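Local coordinates for protein secretion chaperonin CsaA (PDB 5ZDI) that probably binds tRNA through an OB-type domain and is named as a chaperone of protein secretion, at residues P29-K34 against D56-K61; I35-I40 against K61-V66. All coordinates share one frame; numbering follows the deposited sequence. Where two conformers were deposited one is given.

Interaction 1. Residues P29-K34 against D56-K61; sequences PAYKLK and DELINK
Leu58 reaches out from the short helix 55-58 and touches strand 31-36 at two side chains, Tyr31 and Leu33. Its CB points toward the strand; the first torsion (chi1 -59°) then swings CG to one side, and the extended second torsion (chi2 171°) turns CD1 back toward the strand. This CD1 methyl does the touching. It lies 3.6 Å from CD2 of Tyr31 and equally near CE2 of that ring, so it straddles one ring bond, approaching obliquely. The same CD1 comes to 4.5 Å from CD2 of Leu33, two residues further along the strand, a looser apolar contact. Leu58 also touches Ile50 and Tyr53 of the preceding loop and Leu94 of strand 91-97. Tyr31 is held at its far end as well: its hydroxyl is hydrogen-bonded to the carbonyl O of Tyr53, which ties the ring to the segment leading into the helix and probably helps to set the tilt of the ring. Beyond Leu58 the chain reverses in a type II beta turn, closed by the bond from Lys61 N to Leu58 O (3.0 Å), and enters strand 62-66. A short helix packed by a buried leucine against the inner face of a curled antiparallel sheet is in keeping with the OB fold, whose barrel commonly carries a helix between its third and fourth strands.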
loop_
_atom_site.group_PDB
_atom_site.type_symbol
_atom_site.label_atom_id
_atom_site.label_comp_id
_atom_site.label_asym_id
_atom_site.label_seq_id
_atom_site.Cartn_x
_atom_site.Cartn_y
_atom_site.Cartn_z
ATOM N N PRO A 29 -8.643 -17.636 -10.907
ATOM C CA PRO A 29 -9.769 -17.442 -9.956
ATOM C C PRO A 29 -9.815 -15.970 -9.507
ATOM O O PRO A 29 -8.814 -15.498 -9.003
ATOM C CB PRO A 29 -9.380 -18.323 -8.771
ATOM C CG PRO A 29 -7.963 -18.536 -8.951
ATOM C CD PRO A 29 -7.603 -18.497 -10.364
ATOM N N ALA A 30 -10.979 -15.334 -9.612
ATOM C CA ALA A 30 -11.008 -13.908 -9.315
ATOM C C ALA A 30 -12.353 -13.499 -8.875
ATOM O O ALA A 30 -13.349 -14.136 -9.240
ATOM C CB ALA A 30 -10.573 -13.124 -10.517
ATOM N N TYR A 31 -12.418 -12.412 -8.158
ATOM C CA TYR A 31 -13.670 -11.742 -7.896
ATOM C C TYR A 31 -13.773 -10.438 -8.696
ATOM O O TYR A 31 -12.768 -9.741 -8.885
ATOM C CB TYR A 31 -13.841 -11.333 -6.430
ATOM C CG TYR A 31 -13.913 -12.463 -5.410
ATOM C CD1 TYR A 31 -14.765 -13.568 -5.628
ATOM C CD2 TYR A 31 -13.199 -12.439 -4.261
ATOM C CE1 TYR A 31 -14.845 -14.583 -4.744
ATOM C CE2 TYR A 31 -13.304 -13.448 -3.300
ATOM C CZ TYR A 31 -14.128 -14.557 -3.575
ATOM O OH TYR A 31 -14.180 -15.540 -2.620
ATOM N N LYS A 32 -15.002 -10.128 -9.045
ATOM C CA LYS A 32 -15.424 -8.755 -9.425
ATOM C C LYS A 32 -15.780 -8.004 -8.138
ATOM O O LYS A 32 -16.626 -8.413 -7.337
ATOM C CB LYS A 32 -16.628 -8.778 -10.398
ATOM C CG LYS A 32 -16.415 -9.466 -11.690
ATOM C CD LYS A 32 -17.847 -9.555 -12.302
ATOM C CE LYS A 32 -17.735 -9.912 -13.710
ATOM N NZ LYS A 32 -19.117 -9.933 -14.260
ATOM N N LEU A 33 -15.135 -6.867 -7.931
ATOM C CA LEU A 33 -15.352 -6.015 -6.803
ATOM C C LEU A 33 -15.899 -4.651 -7.232
ATOM O O LEU A 33 -15.423 -4.084 -8.202
ATOM C CB LEU A 33 -13.989 -5.673 -6.136
ATOM C CG LEU A 33 -13.094 -6.808 -5.765
ATOM C CD1 LEU A 33 -11.854 -6.278 -5.064
ATOM C CD2 LEU A 33 -13.827 -7.724 -4.820
ATOM N N LYS A 34 -16.907 -4.167 -6.508
ATOM C CA LYS A 34 -17.433 -2.818 -6.647
ATOM C C LYS A 34 -17.017 -2.063 -5.389
ATOM O O LYS A 34 -17.369 -2.424 -4.280
ATOM C CB LYS A 34 -18.928 -2.838 -6.881
ATOM C CG LYS A 34 -19.472 -1.428 -6.914
ATOM C CD LYS A 34 -20.936 -1.489 -7.317
ATOM C CE LYS A 34 -21.549 -0.131 -7.224
ATOM N NZ LYS A 34 -22.845 -0.302 -7.943
ATOM N N ASP A 56 -17.827 -12.762 2.109
ATOM C CA ASP A 56 -18.195 -12.042 3.320
ATOM C C ASP A 56 -17.048 -11.405 4.088
ATOM O O ASP A 56 -17.273 -10.430 4.782
ATOM C CB ASP A 56 -19.062 -12.916 4.244
ATOM C CG ASP A 56 -20.515 -13.032 3.748
ATOM O OD1 ASP A 56 -21.179 -11.987 3.525
ATOM O OD2 ASP A 56 -20.996 -14.170 3.615
ATOM N N GLU A 57 -15.827 -11.885 3.907
ATOM C CA GLU A 57 -14.640 -11.216 4.450
ATOM C C GLU A 57 -14.274 -9.938 3.762
ATOM O O GLU A 57 -13.637 -9.120 4.368
ATOM C CB GLU A 57 -13.445 -12.133 4.480
ATOM C CG GLU A 57 -13.775 -13.431 5.276
ATOM C CD GLU A 57 -12.585 -14.369 5.223
ATOM O OE1 GLU A 57 -12.109 -14.822 4.176
ATOM O OE2 GLU A 57 -12.092 -14.638 6.280
ATOM N N LEU A 58 -14.768 -9.708 2.546
ATOM C CA LEU A 58 -14.362 -8.536 1.816
ATOM C C LEU A 58 -15.412 -7.417 1.915
ATOM O O LEU A 58 -15.110 -6.267 1.696
ATOM C CB LEU A 58 -14.093 -8.913 0.362
ATOM C CG LEU A 58 -13.060 -9.944 0.091
ATOM C CD1 LEU A 58 -13.028 -10.402 -1.356
ATOM C CD2 LEU A 58 -11.679 -9.356 0.449
ATOM N N ILE A 59 -16.677 -7.750 2.167
ATOM C CA ILE A 59 -17.720 -6.705 2.278
ATOM C C ILE A 59 -17.361 -5.711 3.378
ATOM O O ILE A 59 -17.067 -6.071 4.558
ATOM C CB ILE A 59 -19.073 -7.351 2.543
ATOM C CG1 ILE A 59 -19.448 -8.270 1.357
ATOM C CG2 ILE A 59 -20.129 -6.310 2.869
ATOM C CD1 ILE A 59 -19.987 -7.515 0.175
ATOM N N ASN A 60 -17.427 -4.424 3.006
ATOM C CA ASN A 60 -17.008 -3.363 3.877
ATOM C C ASN A 60 -15.588 -3.370 4.405
ATOM O O ASN A 60 -15.253 -2.668 5.373
ATOM C CB ASN A 60 -18.106 -3.098 4.972
ATOM C CG ASN A 60 -19.367 -2.489 4.323
ATOM O OD1 ASN A 60 -19.238 -1.478 3.530
ATOM N ND2 ASN A 60 -20.551 -3.120 4.536
ATOM N N LYS A 61 -14.696 -4.082 3.708
ATOM C CA LYS A 61 -13.276 -4.001 3.990
ATOM C C LYS A 61 -12.609 -2.799 3.315
ATOM O O LYS A 61 -12.820 -2.575 2.097
ATOM C CB LYS A 61 -12.602 -5.306 3.517
ATOM C CG LYS A 61 -11.220 -5.512 4.070
ATOM C CD LYS A 61 -10.596 -6.714 3.410
ATOM C CE LYS A 61 -9.067 -6.889 3.646
ATOM N NZ LYS A 61 -8.718 -6.901 5.014
#

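Interaction 2. Residues I35-I40 against K61-V66; sequences IYFGDI and KKIIAV
Phe37 and Ala65 make the closest approach between the two segments, the ring CZ standing 3.7 Å from the alanine CB. The methyl sits at the ring edge, near its plane, and CE1 of Phe37 is only slightly farther from Ala65 CB, at 3.9 Å. The same corner of the ring also meets Ile63, whose CD1 lies obliquely 4.3 Å from Phe37 CZ. That CD1 methyl has a second apolar neighbour in Ile35, with CG2 of Ile35 4.0 Å from CD1 of Ile63. One methyl thus links the strand isoleucine and the phenylalanine that follows two residues later.

The torsions explain how the groups arrive. In Ile63, CG1 stands between the backbone N and carbonyl carbon (chi1 56°), and this sends the ethyl arm across toward strand 31-36. In Phe37 the bond to CB does not point at the other strand; CG lies anti to the carbonyl carbon (chi1 -79°), and the ring spans the distance with its far end.

Ile63 and Ala65 both face this interior, whereas Ile64 between them points away and packs on Leu95 of the second subunit. Around the inner cluster, Val83 of strand 77-88 touches Ile35 and Ile63, Val81 of that strand touches Phe37, and Ile17 of strand 12-22 packs on Ile63. Strand 12-22 pairs with both 31-36 and 62-66, while strand 77-88 flanks 62-66 on its other edge; the cluster lies in the interior where the sheet curls round.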
loop_
_atom_site.group_PDB
_atom_site.type_symbol
_atom_site.label_atom_id
_atom_site.label_comp_id
_atom_site.label_asym_id
_atom_site.label_seq_id
_atom_site.Cartn_x
_atom_site.Cartn_y
_atom_site.Cartn_z
ATOM N N ILE A 35 -16.192 -1.021 -5.588
ATOM C CA ILE A 35 -15.447 -0.363 -4.499
ATOM C C ILE A 35 -15.794 1.138 -4.520
ATOM O O ILE A 35 -15.823 1.781 -5.617
ATOM C CB ILE A 35 -13.939 -0.498 -4.749
ATOM C CG1 ILE A 35 -13.589 -1.950 -4.979
ATOM C CG2 ILE A 35 -13.141 0.123 -3.631
ATOM C CD1 ILE A 35 -12.154 -2.234 -5.282
ATOM N N TYR A 36 -16.027 1.668 -3.338
ATOM C CA TYR A 36 -16.381 3.110 -3.167
ATOM C C TYR A 36 -15.139 3.845 -2.764
ATOM O O TYR A 36 -14.448 3.410 -1.875
ATOM C CB TYR A 36 -17.429 3.262 -2.085
ATOM C CG TYR A 36 -17.853 4.721 -1.859
ATOM C CD1 TYR A 36 -18.471 5.457 -2.880
ATOM C CD2 TYR A 36 -17.647 5.352 -0.613
ATOM C CE1 TYR A 36 -18.888 6.772 -2.655
ATOM C CE2 TYR A 36 -17.991 6.702 -0.420
ATOM C CZ TYR A 36 -18.617 7.379 -1.439
ATOM O OH TYR A 36 -18.978 8.706 -1.229
ATOM N N PHE A 37 -14.843 4.962 -3.455
ATOM C CA PHE A 37 -13.611 5.735 -3.279
ATOM C C PHE A 37 -13.956 7.195 -2.901
ATOM O O PHE A 37 -13.177 8.109 -3.104
ATOM C CB PHE A 37 -12.862 5.704 -4.603
ATOM C CG PHE A 37 -12.116 4.422 -4.822
ATOM C CD1 PHE A 37 -10.898 4.178 -4.160
ATOM C CD2 PHE A 37 -12.568 3.482 -5.735
ATOM C CE1 PHE A 37 -10.194 2.996 -4.327
ATOM C CE2 PHE A 37 -11.850 2.290 -5.946
ATOM C CZ PHE A 37 -10.697 2.040 -5.248
ATOM N N GLY A 38 -15.150 7.407 -2.377
ATOM C CA GLY A 38 -15.494 8.733 -1.815
ATOM C C GLY A 38 -16.384 9.504 -2.803
ATOM O O GLY A 38 -16.590 9.095 -3.978
ATOM N N ASP A 39 -16.739 10.714 -2.414
ATOM C CA ASP A 39 -17.726 11.547 -3.102
ATOM C C ASP A 39 -17.318 12.059 -4.467
ATOM O O ASP A 39 -18.175 12.550 -5.243
ATOM C CB ASP A 39 -18.058 12.825 -2.286
ATOM C CG ASP A 39 -18.777 12.554 -0.994
ATOM O OD1 ASP A 39 -19.722 11.722 -0.958
ATOM O OD2 ASP A 39 -18.395 13.205 0.009
ATOM N N ILE A 40 -16.018 12.148 -4.729
ATOM C CA ILE A 40 -15.533 12.671 -5.992
ATOM C C ILE A 40 -15.260 11.542 -6.999
ATOM O O ILE A 40 -15.757 11.540 -8.134
ATOM C CB ILE A 40 -14.284 13.550 -5.774
ATOM C CG1 ILE A 40 -14.675 14.776 -4.928
ATOM C CG2 ILE A 40 -13.673 13.961 -7.096
ATOM C CD1 ILE A 40 -13.513 15.372 -4.146
ATOM N N LYS A 61 -14.696 -4.082 3.708
ATOM C CA LYS A 61 -13.276 -4.001 3.990
ATOM C C LYS A 61 -12.609 -2.799 3.315
ATOM O O LYS A 61 -12.820 -2.575 2.097
ATOM C CB LYS A 61 -12.602 -5.306 3.517
ATOM C CG LYS A 61 -11.220 -5.512 4.070
ATOM C CD LYS A 61 -10.596 -6.714 3.410
ATOM C CE LYS A 61 -9.067 -6.889 3.646
ATOM N NZ LYS A 61 -8.718 -6.901 5.014
ATOM N N LYS A 62 -11.802 -2.030 4.074
ATOM C CA LYS A 62 -11.013 -0.917 3.497
ATOM C C LYS A 62 -9.778 -1.474 2.819
ATOM O O LYS A 62 -9.031 -2.303 3.387
ATOM C CB LYS A 62 -10.608 0.120 4.550
ATOM C CG LYS A 62 -11.797 0.803 5.119
ATOM C CD LYS A 62 -11.388 1.764 6.215
ATOM C CE LYS A 62 -12.666 2.327 6.820
ATOM N NZ LYS A 62 -12.253 3.182 7.998
ATOM N N ILE A 63 -9.647 -1.135 1.575
ATOM C CA ILE A 63 -8.541 -1.619 0.744
ATOM C C ILE A 63 -7.781 -0.390 0.176
ATOM O O ILE A 63 -8.193 0.765 0.378
ATOM C CB ILE A 63 -9.062 -2.530 -0.396
ATOM C CG1 ILE A 63 -10.113 -1.905 -1.303
ATOM C CG2 ILE A 63 -9.661 -3.798 0.175
ATOM C CD1 ILE A 63 -9.561 -0.856 -2.237
ATOM N N ILE A 64 -6.681 -0.683 -0.522
ATOM C CA ILE A 64 -5.900 0.287 -1.160
ATOM C C ILE A 64 -5.781 -0.005 -2.621
ATOM O O ILE A 64 -5.537 -1.129 -3.017
ATOM C CB ILE A 64 -4.446 0.208 -0.506
ATOM C CG1 ILE A 64 -4.510 0.314 1.018
ATOM C CG2 ILE A 64 -3.495 1.250 -1.030
ATOM C CD1 ILE A 64 -5.092 1.629 1.544
ATOM N N ALA A 65 -5.943 1.033 -3.471
ATOM C CA ALA A 65 -5.914 0.831 -4.912
ATOM C C ALA A 65 -5.289 1.977 -5.679
ATOM O O ALA A 65 -5.386 3.146 -5.279
ATOM C CB ALA A 65 -7.320 0.582 -5.422
ATOM N N VAL A 66 -4.722 1.611 -6.843
ATOM C CA VAL A 66 -4.288 2.558 -7.824
ATOM C C VAL A 66 -5.509 2.998 -8.624
ATOM O O VAL A 66 -6.181 2.131 -9.221
ATOM C CB VAL A 66 -3.259 1.976 -8.777
ATOM C CG1 VAL A 66 -2.964 3.122 -9.797
ATOM C CG2 VAL A 66 -2.014 1.573 -8.026
#

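Overall arrangement
Both contacts are buried and apolar, and both use strand 31-36: its first part receives the leucine of helix 55-58 in interaction 1, while its end and the residue after it face strand 62-66 in interaction 2. Their centres lie about 12 Å apart. Interaction 1 packs a helix on the sheet, largely through a single methyl group, and a tyrosine hydroxyl bound to the backbone carbonyl of Tyr53 adds a polar tie beside it. Interaction 2 joins two non-adjacent strands across the curled sheet, by aliphatic and phenylalanine carbons alone. Lys61, common to both ranges, forms a salt bridge with Asp98 of the second subunit.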